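Local structure of chromosome-partitioning protein ParB (Caulobacter vibrioides NA1000, 6S6H) at residues 8-13 with 28-33. The protein binds the centromeric parS DNA site near the replication origin and takes part in chromosome partition before cell division. Residues are numbered along the deposited sequence; the frame is centred on the assembly and turned at random.
Sequences GIIENV and KVLMEK
With CG turned away from its own carbonyl carbon (chi1 -66°) and the chain then extended, Leu-30 pushes both its methyls off helix 20-34 toward Ile-9, Ile-10 and Val-13. Ile-9 answers with its branch methyl: CG1 lies beside the backbone N at chi1 -69°, which leaves CG2 opposite that N and facing the leucine. The Ile-9 CG2 methyl sits 3.8 Å from Leu-30 CD2 and bridges to Leu-30 CD1 at 4.1 Å, the two side chains meeting at a slant. One turn further along the chain, Val-13 brings its CG2 to 3.8 Å from Leu-30 CD1, its side chain running counter to the leucine's. The Ile-10 side chain also passes Leu-30 in the opposite direction, but more loosely, with Ile-10 CG1 4.2 Å from Leu-30 CD1. CD1 thus touches all three partners, whereas CD2 meets the outer, exposed Ile-9. No hydrogen bond crosses between the segments, so the join is purely apolar.

On the inner side of the contact Ile-10 packs on Thr-44 and Ile-45 of helix 38-45, and Val-13 on Glu-23, Ser-26 and Tyr-27, one to two turns before Leu-30. The side chain of Asn-12 folds back on its own segment, where Asn-12 ND2 donates to Gly-8 O at 2.8 Å, fairly straight at 160° and nearly in its own amide plane. That carbonyl also takes a weak bond from the backbone N of Asn-12. On the adjoining flank of helix 20-34, Met-31 packs against helix 38-45 and a phosphate of the bound DNA. The contact thus lays the short N-terminal helix 4-11 against helix 20-34 in the helix-turn-helix, DNA-binding domain of ParB.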
ATOM      1  N   GLY B   8      17.522  15.820   1.695  1.00 51.40           N
ATOM      2  CA  GLY B   8      17.162  15.467   0.308  1.00 50.88           C
ATOM      3  C   GLY B   8      17.348  13.984   0.032  1.00 49.62           C
ATOM      4  O   GLY B   8      16.470  13.392  -0.624  1.00 49.04           O
ATOM      5  N   ILE B   9      18.452  13.404   0.514  1.00 49.44           N
ATOM      6  CA  ILE B   9      18.802  11.961   0.337  1.00 48.59           C
ATOM      7  C   ILE B   9      17.746  11.105   1.046  1.00 47.69           C
ATOM      8  O   ILE B   9      17.270  10.133   0.428  1.00 47.28           O
ATOM      9  CB  ILE B   9      20.226  11.671   0.854  1.00 48.77           C
ATOM     10  CG1 ILE B   9      21.285  12.333  -0.031  1.00 49.94           C
ATOM     11  CG2 ILE B   9      20.470  10.175   0.989  1.00 47.89           C
ATOM     12  CD1 ILE B   9      22.650  12.409   0.602  1.00 50.82           C
ATOM     13  N   ILE B  10      17.406  11.456   2.290  1.00 47.79           N
ATOM     14  CA  ILE B  10      16.390  10.740   3.120  1.00 47.35           C
ATOM     15  C   ILE B  10      15.027  10.839   2.421  1.00 47.05           C
ATOM     16  O   ILE B  10      14.362   9.796   2.271  1.00 46.00           O
ATOM     17  CB  ILE B  10      16.359  11.300   4.559  1.00 47.64           C
ATOM     18  CG1 ILE B  10      17.658  10.987   5.309  1.00 47.88           C
ATOM     19  CG2 ILE B  10      15.142  10.789   5.317  1.00 47.04           C
ATOM     20  CD1 ILE B  10      17.922  11.880   6.498  1.00 48.79           C
ATOM     21  N   GLU B  11      14.648  12.046   1.999  1.00 48.43           N
ATOM     22  CA  GLU B  11      13.365  12.339   1.304  1.00 48.65           C
ATOM     23  C   GLU B  11      13.203  11.430   0.079  1.00 48.30           C
ATOM     24  O   GLU B  11      12.082  10.945  -0.141  1.00 47.68           O
ATOM     25  CB  GLU B  11      13.310  13.809   0.882  1.00 49.81           C
ATOM     26  CG  GLU B  11      12.945  14.751   2.014  1.00 50.63           C
ATOM     27  CD  GLU B  11      12.963  16.223   1.639  1.00 52.10           C
ATOM     28  OE1 GLU B  11      12.099  16.966   2.136  1.00 53.15           O
ATOM     29  OE2 GLU B  11      13.840  16.626   0.852  1.00 53.14           O
ATOM     30  N   ASN B  12      14.276  11.208  -0.684  1.00 49.03           N
ATOM     31  CA  ASN B  12      14.206  10.593  -2.039  1.00 49.74           C
ATOM     32  C   ASN B  12      14.304   9.062  -1.965  1.00 49.13           C
ATOM     33  O   ASN B  12      14.159   8.425  -3.023  1.00 49.06           O
ATOM     34  CB  ASN B  12      15.249  11.193  -2.985  1.00 50.85           C
ATOM     35  CG  ASN B  12      14.762  12.478  -3.623  1.00 51.92           C
ATOM     36  OD1 ASN B  12      14.289  12.468  -4.756  1.00 52.73           O
ATOM     37  ND2 ASN B  12      14.839  13.579  -2.892  1.00 52.45           N
ATOM     38  N   VAL B  13      14.511   8.483  -0.780  1.00 49.26           N
ATOM     39  CA  VAL B  13      14.538   7.000  -0.594  1.00 49.51           C
ATOM     40  C   VAL B  13      13.224   6.418  -1.131  1.00 50.21           C
ATOM     41  O   VAL B  13      13.289   5.475  -1.944  1.00 50.29           O
ATOM     42  CB  VAL B  13      14.775   6.609   0.879  1.00 49.04           C
ATOM     43  CG1 VAL B  13      14.519   5.124   1.123  1.00 48.21           C
ATOM     44  CG2 VAL B  13      16.171   7.003   1.341  1.00 49.24           C
ATOM     45  N   LYS B  28      18.380   2.369   7.345  1.00 45.44           N
ATOM     46  CA  LYS B  28      19.311   1.820   8.370  1.00 45.98           C
ATOM     47  C   LYS B  28      20.677   2.505   8.236  1.00 46.50           C
ATOM     48  O   LYS B  28      21.167   3.072   9.239  1.00 47.10           O
ATOM     49  CB  LYS B  28      19.453   0.305   8.199  1.00 45.93           C
ATOM     50  CG  LYS B  28      20.417  -0.378   9.164  1.00 46.67           C
ATOM     51  CD  LYS B  28      20.399  -1.889   9.043  1.00 46.99           C
ATOM     52  CE  LYS B  28      20.825  -2.616  10.303  1.00 47.41           C
ATOM     53  NZ  LYS B  28      22.281  -2.864  10.317  1.00 48.44           N
ATOM     54  N   VAL B  29      21.257   2.448   7.036  1.00 45.88           N
ATOM     55  CA  VAL B  29      22.597   3.014   6.700  1.00 46.49           C
ATOM     56  C   VAL B  29      22.600   4.522   6.991  1.00 46.50           C
ATOM     57  O   VAL B  29      23.615   5.006   7.517  1.00 47.40           O
ATOM     58  CB  VAL B  29      22.964   2.702   5.234  1.00 46.56           C
ATOM     59  CG1 VAL B  29      24.121   3.552   4.734  1.00 47.84           C
ATOM     60  CG2 VAL B  29      23.258   1.221   5.039  1.00 46.24           C
ATOM     61  N   LEU B  30      21.514   5.230   6.667  1.00 45.59           N
ATOM     62  CA  LEU B  30      21.405   6.709   6.813  1.00 45.84           C
ATOM     63  C   LEU B  30      21.234   7.083   8.294  1.00 45.80           C
ATOM     64  O   LEU B  30      21.880   8.058   8.728  1.00 46.62           O
ATOM     65  CB  LEU B  30      20.237   7.222   5.962  1.00 45.38           C
ATOM     66  CG  LEU B  30      20.403   7.062   4.448  1.00 45.46           C
ATOM     67  CD1 LEU B  30      19.110   7.396   3.722  1.00 44.91           C
ATOM     68  CD2 LEU B  30      21.546   7.914   3.911  1.00 46.40           C
ATOM     69  N   MET B  31      20.403   6.344   9.035  1.00 45.06           N
ATOM     70  CA  MET B  31      20.221   6.510  10.505  1.00 45.44           C
ATOM     71  C   MET B  31      21.584   6.413  11.198  1.00 46.12           C
ATOM     72  O   MET B  31      21.906   7.318  11.996  1.00 46.36           O
ATOM     73  CB  MET B  31      19.295   5.437  11.084  1.00 44.41           C
ATOM     74  CG  MET B  31      17.826   5.756  10.916  1.00 44.02           C
ATOM     75  SD  MET B  31      16.758   4.499  11.660  1.00 43.60           S
ATOM     76  CE  MET B  31      17.245   4.609  13.382  1.00 43.98           C
ATOM     77  N   GLU B  32      22.339   5.353  10.893  1.00 46.42           N
ATOM     78  CA  GLU B  32      23.708   5.104  11.416  1.00 47.81           C
ATOM     79  C   GLU B  32      24.598   6.319  11.127  1.00 49.13           C
ATOM     80  O   GLU B  32      24.993   7.010  12.088  1.00 50.59           O
ATOM     81  CB  GLU B  32      24.334   3.871  10.761  1.00 47.94           C
ATOM     82  CG  GLU B  32      23.873   2.544  11.323  1.00 47.73           C
ATOM     83  CD  GLU B  32      24.691   1.365  10.821  1.00 48.28           C
ATOM     84  OE1 GLU B  32      24.083   0.316  10.529  1.00 47.93           O
ATOM     85  OE2 GLU B  32      25.940   1.501  10.723  1.00 49.34           O
ATOM     86  N   LYS B  33      24.875   6.573   9.846  1.00 49.36           N
ATOM     87  CA  LYS B  33      25.953   7.485   9.380  1.00 50.69           C
ATOM     88  C   LYS B  33      25.619   8.938   9.744  1.00 51.48           C
ATOM     89  O   LYS B  33      26.553   9.663  10.124  1.00 53.00           O
ATOM     90  CB  LYS B  33      26.186   7.308   7.876  1.00 50.45           C
ATOM     91  CG  LYS B  33      27.047   8.373   7.220  1.00 52.03           C
ATOM     92  CD  LYS B  33      28.451   8.478   7.769  1.00 53.50           C
ATOM     93  CE  LYS B  33      29.174   9.698   7.242  1.00 54.85           C
ATOM     94  NZ  LYS B  33      30.646   9.555   7.346  1.00 56.09           N
TER